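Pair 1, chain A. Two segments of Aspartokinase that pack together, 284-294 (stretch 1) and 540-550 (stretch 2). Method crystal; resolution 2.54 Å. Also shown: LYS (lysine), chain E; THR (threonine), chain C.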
# COMPACT_ATOMS: atom_id res chain seq x y z
N VAL A 284 55.08 11.85 -21.96
CA VAL A 284 55.02 13.26 -22.29
C VAL A 284 54.34 14.08 -21.20
O VAL A 284 54.94 15.01 -20.64
CB VAL A 284 54.32 13.49 -23.63
CG1 VAL A 284 54.35 14.96 -23.98
CG2 VAL A 284 55.00 12.68 -24.72
N ALA A 285 53.09 13.76 -20.87
CA ALA A 285 52.38 14.55 -19.86
C ALA A 285 53.12 14.46 -18.54
O ALA A 285 53.27 15.46 -17.85
CB ALA A 285 50.93 14.10 -19.71
N SER A 286 53.58 13.26 -18.21
CA SER A 286 54.39 13.05 -17.01
C SER A 286 55.50 14.10 -16.88
O SER A 286 55.58 14.78 -15.86
CB SER A 286 54.99 11.66 -17.02
OG SER A 286 55.68 11.42 -15.80
N LYS A 287 56.33 14.24 -17.91
CA LYS A 287 57.45 15.18 -17.86
C LYS A 287 57.03 16.63 -17.73
O LYS A 287 57.56 17.37 -16.91
CB LYS A 287 58.41 15.02 -19.05
CG LYS A 287 59.55 16.04 -18.99
CD LYS A 287 60.77 15.61 -19.77
CE LYS A 287 62.05 16.17 -19.15
NZ LYS A 287 62.35 15.58 -17.80
N LEU A 288 56.08 17.05 -18.56
CA LEU A 288 55.53 18.40 -18.49
C LEU A 288 55.20 18.81 -17.05
O LEU A 288 55.74 19.78 -16.51
CB LEU A 288 54.25 18.50 -19.32
CG LEU A 288 53.94 19.82 -20.05
CD1 LEU A 288 52.44 19.93 -20.33
CD2 LEU A 288 54.44 21.03 -19.29
N PHE A 289 54.31 18.06 -16.42
CA PHE A 289 53.76 18.50 -15.16
C PHE A 289 54.72 18.24 -14.02
O PHE A 289 54.70 18.95 -13.01
CB PHE A 289 52.37 17.88 -14.92
CG PHE A 289 51.33 18.33 -15.92
CD1 PHE A 289 50.75 19.59 -15.83
CD2 PHE A 289 50.96 17.50 -16.97
CE1 PHE A 289 49.81 20.01 -16.76
CE2 PHE A 289 50.01 17.91 -17.90
CZ PHE A 289 49.44 19.17 -17.80
N ARG A 290 55.58 17.24 -14.17
CA ARG A 290 56.62 17.03 -13.17
C ARG A 290 57.48 18.28 -13.06
O ARG A 290 57.65 18.82 -11.97
CB ARG A 290 57.47 15.81 -13.50
CG ARG A 290 56.87 14.47 -13.09
CD ARG A 290 57.95 13.41 -13.04
NE ARG A 290 58.78 13.44 -14.25
CZ ARG A 290 58.85 12.45 -15.13
NH1 ARG A 290 58.17 11.33 -14.95
NH2 ARG A 290 59.63 12.58 -16.20
N ASP A 291 58.01 18.77 -14.18
CA ASP A 291 58.87 19.94 -14.16
C ASP A 291 58.13 21.18 -13.66
O ASP A 291 58.65 21.92 -12.83
CB ASP A 291 59.50 20.21 -15.53
CG ASP A 291 60.39 19.08 -16.00
OD1 ASP A 291 60.80 18.25 -15.16
OD2 ASP A 291 60.69 19.02 -17.21
N ILE A 292 56.91 21.40 -14.15
CA ILE A 292 56.11 22.52 -13.66
C ILE A 292 55.95 22.48 -12.13
O ILE A 292 56.00 23.52 -11.46
CB ILE A 292 54.73 22.56 -14.32
CG1 ILE A 292 54.87 22.78 -15.82
CG2 ILE A 292 53.86 23.66 -13.69
CD1 ILE A 292 53.57 22.64 -16.60
N ALA A 293 55.76 21.29 -11.58
CA ALA A 293 55.54 21.17 -10.15
C ALA A 293 56.82 21.45 -9.36
O ALA A 293 56.76 21.93 -8.23
CB ALA A 293 54.99 19.79 -9.82
N GLN A 294 57.96 21.16 -9.97
CA GLN A 294 59.25 21.49 -9.37
C GLN A 294 59.42 22.99 -9.12
O GLN A 294 60.13 23.39 -8.21
CB GLN A 294 60.40 20.96 -10.22
CG GLN A 294 60.65 19.46 -10.09
CD GLN A 294 61.75 18.97 -11.03
OE1 GLN A 294 62.03 19.60 -12.05
NE2 GLN A 294 62.36 17.84 -10.70
N HIS A 540 47.80 22.41 -4.39
CA HIS A 540 48.80 21.41 -4.04
C HIS A 540 49.54 20.94 -5.31
O HIS A 540 49.09 20.04 -6.01
CB HIS A 540 48.12 20.23 -3.34
CG HIS A 540 49.07 19.26 -2.71
ND1 HIS A 540 49.65 18.22 -3.40
CD2 HIS A 540 49.54 19.18 -1.44
CE1 HIS A 540 50.43 17.54 -2.59
NE2 HIS A 540 50.39 18.10 -1.40
N PRO A 541 50.67 21.58 -5.62
CA PRO A 541 51.36 21.25 -6.88
C PRO A 541 51.85 19.80 -6.93
O PRO A 541 52.15 19.22 -5.89
CB PRO A 541 52.54 22.22 -6.90
CG PRO A 541 52.10 23.37 -6.06
CD PRO A 541 51.26 22.75 -4.96
N GLY A 542 51.88 19.23 -8.13
CA GLY A 542 52.43 17.91 -8.33
C GLY A 542 51.50 16.72 -8.18
O GLY A 542 51.96 15.59 -8.30
N VAL A 543 50.21 16.95 -7.91
CA VAL A 543 49.28 15.82 -7.81
C VAL A 543 49.02 15.20 -9.18
O VAL A 543 49.18 13.99 -9.39
CB VAL A 543 47.94 16.21 -7.18
CG1 VAL A 543 46.96 15.06 -7.27
CG2 VAL A 543 48.13 16.62 -5.73
N ALA A 544 48.61 16.02 -10.13
CA ALA A 544 48.44 15.51 -11.48
C ALA A 544 49.75 14.88 -11.99
O ALA A 544 49.72 13.85 -12.66
CB ALA A 544 47.98 16.61 -12.39
N ALA A 545 50.88 15.50 -11.66
CA ALA A 545 52.15 15.00 -12.16
C ALA A 545 52.42 13.60 -11.64
O ALA A 545 52.85 12.72 -12.39
CB ALA A 545 53.28 15.94 -11.80
N HIS A 546 52.14 13.38 -10.37
CA HIS A 546 52.34 12.06 -9.78
C HIS A 546 51.47 11.01 -10.44
O HIS A 546 51.91 9.90 -10.70
CB HIS A 546 52.05 12.10 -8.29
CG HIS A 546 52.69 10.97 -7.53
ND1 HIS A 546 54.02 10.64 -7.69
CD2 HIS A 546 52.19 10.10 -6.63
CE1 HIS A 546 54.31 9.62 -6.91
NE2 HIS A 546 53.22 9.27 -6.26
N PHE A 547 50.21 11.37 -10.70
CA PHE A 547 49.25 10.50 -11.37
C PHE A 547 49.76 10.08 -12.76
O PHE A 547 49.85 8.89 -13.07
CB PHE A 547 47.88 11.20 -11.41
CG PHE A 547 46.78 10.37 -12.02
CD1 PHE A 547 46.88 8.99 -12.10
CD2 PHE A 547 45.63 10.99 -12.51
CE1 PHE A 547 45.86 8.24 -12.67
CE2 PHE A 547 44.60 10.24 -13.08
CZ PHE A 547 44.72 8.87 -13.16
N PHE A 548 50.12 11.06 -13.59
CA PHE A 548 50.62 10.79 -14.94
C PHE A 548 51.93 10.00 -14.93
O PHE A 548 52.16 9.15 -15.79
CB PHE A 548 50.82 12.09 -15.71
CG PHE A 548 49.62 12.97 -15.73
CD1 PHE A 548 48.34 12.43 -15.65
CD2 PHE A 548 49.76 14.35 -15.83
CE1 PHE A 548 47.22 13.25 -15.67
CE2 PHE A 548 48.64 15.18 -15.86
CZ PHE A 548 47.37 14.62 -15.78
N ALA A 549 52.79 10.27 -13.96
CA ALA A 549 54.05 9.56 -13.86
C ALA A 549 53.79 8.10 -13.55
O ALA A 549 54.50 7.21 -14.02
CB ALA A 549 54.93 10.18 -12.81
N ALA A 550 52.75 7.85 -12.76
CA ALA A 550 52.39 6.50 -12.36
C ALA A 550 51.99 5.66 -13.57
O ALA A 550 52.31 4.47 -13.64
CB ALA A 550 51.27 6.54 -11.34
N LYS E . 46.21 21.33 -8.42
CA LYS E . 46.76 20.00 -8.63
C LYS E . 48.14 20.11 -9.29
O LYS E . 48.61 21.21 -9.63
CB LYS E . 45.81 19.13 -9.46
CG LYS E . 45.40 19.72 -10.82
CD LYS E . 44.45 18.77 -11.58
CE LYS E . 43.03 18.81 -11.01
NZ LYS E . 42.51 20.23 -10.98
OXT LYS E . 48.84 19.10 -9.47
N THR C . 50.02 10.47 -24.65
CA THR C . 50.89 11.36 -23.88
C THR C . 51.29 10.74 -22.54
O THR C . 50.82 9.65 -22.19
CB THR C . 50.27 12.75 -23.66
OG1 THR C . 49.05 12.62 -22.91
CG2 THR C . 49.95 13.39 -25.00
OXT THR C . 52.10 11.33 -21.81

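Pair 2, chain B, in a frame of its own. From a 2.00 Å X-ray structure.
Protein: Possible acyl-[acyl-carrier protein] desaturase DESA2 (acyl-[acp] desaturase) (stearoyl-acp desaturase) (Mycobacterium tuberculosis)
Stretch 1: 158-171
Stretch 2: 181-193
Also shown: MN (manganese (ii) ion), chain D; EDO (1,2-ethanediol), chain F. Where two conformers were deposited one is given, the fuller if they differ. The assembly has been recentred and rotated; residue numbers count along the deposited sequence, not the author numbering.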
# COMPACT_ATOMS: atom_id res chain seq x y z
N TYR B 158 -2.02 -1.33 7.74
CA TYR B 158 -1.31 -1.75 6.55
C TYR B 158 -1.56 -0.73 5.41
O TYR B 158 -0.62 -0.32 4.74
CB TYR B 158 -1.74 -3.18 6.15
CG TYR B 158 -1.07 -3.68 4.87
CD1 TYR B 158 0.22 -4.21 4.92
CD2 TYR B 158 -1.69 -3.60 3.64
CE1 TYR B 158 0.87 -4.67 3.78
CE2 TYR B 158 -1.04 -4.07 2.47
CZ TYR B 158 0.25 -4.59 2.56
OH TYR B 158 0.94 -5.07 1.45
N GLU B 159 -2.80 -0.28 5.25
CA GLU B 159 -3.09 0.81 4.35
C GLU B 159 -2.43 2.11 4.74
O GLU B 159 -2.00 2.86 3.88
CB GLU B 159 -4.59 0.99 4.13
CG GLU B 159 -5.22 -0.21 3.47
CD GLU B 159 -4.85 -0.22 1.97
OE1 GLU B 159 -4.03 0.67 1.53
OE2 GLU B 159 -5.38 -1.03 1.22
N ARG B 160 -2.29 2.38 6.03
CA ARG B 160 -1.60 3.60 6.42
C ARG B 160 -0.10 3.49 6.06
O ARG B 160 0.46 4.44 5.61
CB ARG B 160 -1.75 3.86 7.92
CG ARG B 160 -1.14 5.24 8.34
CD ARG B 160 -1.51 5.63 9.77
NE ARG B 160 -1.23 7.03 10.06
CZ ARG B 160 -2.10 8.03 10.14
NH1 ARG B 160 -3.38 7.85 9.91
NH2 ARG B 160 -1.64 9.23 10.42
N CYS B 161 0.50 2.33 6.28
CA CYS B 161 1.86 2.06 5.81
C CYS B 161 1.99 2.34 4.30
O CYS B 161 2.92 3.03 3.89
CB CYS B 161 2.31 0.63 6.08
SG CYS B 161 2.40 0.22 7.82
N GLY B 162 1.07 1.79 3.50
CA GLY B 162 0.96 2.07 2.07
C GLY B 162 0.92 3.54 1.76
O GLY B 162 1.60 3.99 0.82
N ALA B 163 0.11 4.29 2.50
CA ALA B 163 -0.10 5.70 2.24
C ALA B 163 1.17 6.53 2.54
O ALA B 163 1.53 7.36 1.70
CB ALA B 163 -1.28 6.22 3.01
N VAL B 164 1.85 6.24 3.65
CA VAL B 164 3.10 6.89 4.03
C VAL B 164 4.26 6.54 3.04
O VAL B 164 4.94 7.42 2.51
CB VAL B 164 3.47 6.50 5.45
CG1 VAL B 164 4.85 7.00 5.83
CG2 VAL B 164 2.38 7.09 6.45
N PHE B 165 4.42 5.25 2.77
CA PHE B 165 5.36 4.77 1.76
C PHE B 165 5.20 5.48 0.43
O PHE B 165 6.18 6.02 -0.07
CB PHE B 165 5.21 3.24 1.63
CG PHE B 165 6.25 2.54 0.79
CD1 PHE B 165 7.18 1.70 1.37
CD2 PHE B 165 6.23 2.68 -0.62
CE1 PHE B 165 8.13 0.99 0.58
CE2 PHE B 165 7.13 1.97 -1.41
CZ PHE B 165 8.12 1.14 -0.79
N CYS B 166 3.98 5.54 -0.14
CA CYS B 166 3.80 6.06 -1.45
C CYS B 166 3.86 7.60 -1.48
O CYS B 166 4.33 8.20 -2.47
CB CYS B 166 2.47 5.59 -2.06
SG CYS B 166 2.44 3.83 -2.39
N ARG B 167 3.38 8.24 -0.41
CA ARG B 167 3.56 9.66 -0.26
C ARG B 167 5.07 10.05 -0.25
O ARG B 167 5.48 11.00 -0.98
CB ARG B 167 2.85 10.19 1.00
CG ARG B 167 3.02 11.72 1.12
N ASN B 168 5.87 9.33 0.54
CA ASN B 168 7.26 9.64 0.73
C ASN B 168 7.97 9.36 -0.57
O ASN B 168 8.92 10.06 -0.95
CB ASN B 168 7.90 8.84 1.89
CG ASN B 168 7.35 9.23 3.28
OD1 ASN B 168 6.63 10.26 3.41
ND2 ASN B 168 7.73 8.46 4.31
N LEU B 169 7.58 8.29 -1.23
CA LEU B 169 8.20 7.95 -2.51
C LEU B 169 7.90 8.95 -3.61
O LEU B 169 8.80 9.39 -4.29
CB LEU B 169 7.78 6.54 -2.93
CG LEU B 169 8.26 6.06 -4.28
CD1 LEU B 169 9.77 5.92 -4.43
CD2 LEU B 169 7.54 4.74 -4.67
N ALA B 170 6.63 9.30 -3.79
CA ALA B 170 6.21 10.26 -4.80
C ALA B 170 7.04 11.61 -4.61
O ALA B 170 7.57 12.15 -5.56
CB ALA B 170 4.71 10.53 -4.67
N ALA B 171 7.24 12.02 -3.36
CA ALA B 171 7.87 13.27 -3.05
C ALA B 171 9.36 13.25 -3.46
O ALA B 171 9.92 14.29 -3.58
CB ALA B 171 7.73 13.59 -1.59
N LEU B 181 2.05 8.80 -11.30
CA LEU B 181 1.56 7.44 -11.04
C LEU B 181 1.56 7.13 -9.55
O LEU B 181 0.54 6.69 -8.98
CB LEU B 181 2.44 6.45 -11.80
CG LEU B 181 1.97 4.97 -11.84
CD1 LEU B 181 2.81 4.27 -12.90
CD2 LEU B 181 2.19 4.29 -10.56
N ILE B 182 2.72 7.34 -8.90
CA ILE B 182 2.83 7.07 -7.50
C ILE B 182 1.92 8.00 -6.66
O ILE B 182 1.35 7.57 -5.66
CB ILE B 182 4.27 7.12 -6.97
CG1 ILE B 182 5.19 6.13 -7.73
CG2 ILE B 182 4.29 6.77 -5.50
CD1 ILE B 182 4.77 4.59 -7.60
N ASP B 183 1.81 9.25 -7.06
CA ASP B 183 0.88 10.15 -6.39
C ASP B 183 -0.59 9.64 -6.50
O ASP B 183 -1.34 9.76 -5.54
CB ASP B 183 1.01 11.51 -7.03
CG ASP B 183 0.00 12.49 -6.56
OD1 ASP B 183 0.20 13.04 -5.45
OD2 ASP B 183 -0.96 12.77 -7.26
N ARG B 184 -1.01 9.13 -7.67
CA ARG B 184 -2.37 8.53 -7.80
C ARG B 184 -2.55 7.39 -6.81
O ARG B 184 -3.58 7.30 -6.13
CB ARG B 184 -2.72 8.07 -9.23
CG ARG B 184 -3.07 9.15 -10.23
CD ARG B 184 -4.42 9.93 -10.02
NE ARG B 184 -4.75 10.70 -11.23
CZ ARG B 184 -5.96 11.09 -11.65
NH1 ARG B 184 -6.06 11.77 -12.79
NH2 ARG B 184 -7.06 10.83 -10.95
N ILE B 185 -1.57 6.49 -6.76
CA ILE B 185 -1.57 5.35 -5.84
C ILE B 185 -1.66 5.81 -4.37
O ILE B 185 -2.51 5.27 -3.57
CB ILE B 185 -0.34 4.47 -6.04
CG1 ILE B 185 -0.37 3.80 -7.42
CG2 ILE B 185 -0.24 3.40 -4.94
CD1 ILE B 185 0.87 2.87 -7.66
N ALA B 186 -0.84 6.82 -4.03
CA ALA B 186 -0.83 7.35 -2.66
C ALA B 186 -2.22 7.85 -2.25
O ALA B 186 -2.63 7.59 -1.11
CB ALA B 186 0.14 8.45 -2.51
N ARG B 187 -2.88 8.57 -3.14
CA ARG B 187 -4.24 9.09 -2.91
C ARG B 187 -5.29 7.99 -2.73
O ARG B 187 -6.23 8.13 -1.90
CB ARG B 187 -4.65 10.02 -4.02
CG ARG B 187 -3.86 11.29 -4.04
CD ARG B 187 -4.19 12.22 -5.20
NE ARG B 187 -3.11 13.21 -5.38
CZ ARG B 187 -2.91 14.26 -4.59
NH1 ARG B 187 -3.79 14.57 -3.60
NH2 ARG B 187 -1.87 15.06 -4.82
N ASP B 188 -5.14 6.90 -3.46
CA ASP B 188 -5.98 5.72 -3.26
C ASP B 188 -5.69 5.12 -1.91
O ASP B 188 -6.63 4.77 -1.20
CB ASP B 188 -5.79 4.66 -4.35
CG ASP B 188 -6.40 5.04 -5.66
OD1 ASP B 188 -7.33 5.90 -5.77
OD2 ASP B 188 -6.02 4.47 -6.71
N GLU B 189 -4.43 5.02 -1.50
CA GLU B 189 -4.10 4.43 -0.24
C GLU B 189 -4.67 5.24 0.97
O GLU B 189 -5.08 4.62 1.96
CB GLU B 189 -2.59 4.26 -0.04
CG GLU B 189 -1.85 3.52 -1.15
CD GLU B 189 -2.14 2.03 -1.19
OE1 GLU B 189 -1.15 1.23 -1.04
OE2 GLU B 189 -3.31 1.65 -1.44
N VAL B 190 -4.70 6.57 0.85
CA VAL B 190 -5.34 7.41 1.86
C VAL B 190 -6.83 7.05 2.02
O VAL B 190 -7.37 6.94 3.15
CB VAL B 190 -5.09 8.90 1.55
CG1 VAL B 190 -6.03 9.83 2.37
CG2 VAL B 190 -3.59 9.27 1.76
N ARG B 191 -7.46 6.88 0.89
CA ARG B 191 -8.85 6.47 0.81
C ARG B 191 -9.11 5.07 1.36
O ARG B 191 -10.11 4.85 2.07
CB ARG B 191 -9.36 6.64 -0.61
CG ARG B 191 -9.51 8.06 -0.99
CD ARG B 191 -9.65 8.28 -2.50
NE ARG B 191 -10.74 7.56 -3.15
CZ ARG B 191 -12.02 7.98 -3.20
NH1 ARG B 191 -12.40 9.05 -2.52
NH2 ARG B 191 -12.94 7.30 -3.87
N HIS B 192 -8.15 4.14 1.14
CA HIS B 192 -8.26 2.81 1.63
C HIS B 192 -8.17 2.83 3.17
O HIS B 192 -8.96 2.15 3.92
CB HIS B 192 -7.16 1.92 1.00
CG HIS B 192 -7.35 1.66 -0.49
ND1 HIS B 192 -6.48 0.88 -1.23
CD2 HIS B 192 -8.26 2.16 -1.38
CE1 HIS B 192 -6.92 0.83 -2.49
NE2 HIS B 192 -7.96 1.63 -2.62
N GLU B 193 -7.17 3.53 3.65
CA GLU B 193 -6.97 3.63 5.05
C GLU B 193 -8.23 4.24 5.76
O GLU B 193 -8.58 3.79 6.86
CB GLU B 193 -5.68 4.41 5.40
CG GLU B 193 -5.44 4.41 6.92
CD GLU B 193 -4.65 5.60 7.46
OE1 GLU B 193 -4.15 6.42 6.65
OE2 GLU B 193 -4.48 5.69 8.72
MN MN D . -4.37 0.06 -0.63
C1 EDO F . -8.61 4.04 -9.30
O1 EDO F . -9.10 4.66 -10.46
C2 EDO F . -9.20 4.70 -8.07
O2 EDO F . -8.91 6.08 -7.99
O HOH W 1 -0.83 -0.59 1.00
O HOH W 2 -2.66 -1.15 -0.07

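Both pairs are two helices packed closely and nearly antiparallel. The axes approach to 7.9 Å in pair 1 and 8.1 Å in pair 2, with signed crossing angles of -153° and -156°, and 14 central residues superpose with an RMSD of 0.4 Å. At the close approaches the backbones pair a small residue with a larger one or with another small one: A:Ala545 faces A:Phe289, and B:Ala186 faces B:Cys166.

The clearest shared element is an alanine of the second helix, A:Ala545 in pair 1 and B:Ala186 in pair 2. Its methyl points toward the first helix in both. A:Ala545 CB lies 3.8 Å from A:Phe289 CB and 3.5 Å from A:Phe289 C, while B:Ala186 CB lies 3.7 Å from B:Cys166 CB, the residue that superposes on A:Phe289. A second alanine match, A:Ala293 with B:Ala170, meets different neighbours. A:Ala293 CB packs 3.5 Å from A:Gly542 CA, at the N-cap of the second helix. B:Asp183 takes the place of that glycine, and B:Ala170 CB sits 4.0 Å from B:Asp183 N and also 3.9 Å from B:Ile182 CG2.

The large side chains are distributed differently. In pair 1, A:Phe289 and A:Phe548 fill the space beside the alanine contact: A:Phe289 CD2 is 3.5 Å from A:Phe548 CE2, and the rings meet obliquely, with planes at 59°. A:Ala285 CB adds a contact of 4.1 Å to A:Phe548 CD2. In pair 2 the position of A:Phe289 holds the smaller B:Cys166, whose SG lies 3.7 Å from B:Ile185 CG2; B:Ile182 CG2 packs 4.1 Å from B:Cys166 CB and 3.9 Å from B:Leu169 CD2.

At the position of A:Phe548, pair 2 places a carboxylate, B:Glu189, and the apolar contact gives way to metal binding. B:Glu189 OE2 binds the manganese ion at 2.1 Å, joined by both carboxylate oxygens of B:Glu159, OE1 at 2.3 Å and OE2 at 2.4 Å, and by B:His192 ND1 at 2.3 Å. The ion thus ties the two helices together. B:Gly162, matched to A:Ala285, leaves room for this acid: an ideal CB on it would lie 2.7 Å from B:Glu189 OE1, a clash.

Pair 1 has no hydrogen bond between its helices; A:Ser286 OG simply packs 3.3 Å from A:Ala549 CB. At the matched positions of pair 2, B:Ala163 CB meets B:Val190 CG2 at 4.0 Å. Pair 2 also has a salt bridge, B:Arg160 NH1 to B:Glu193 OE2 at 2.7 Å, at positions outside the superposed region.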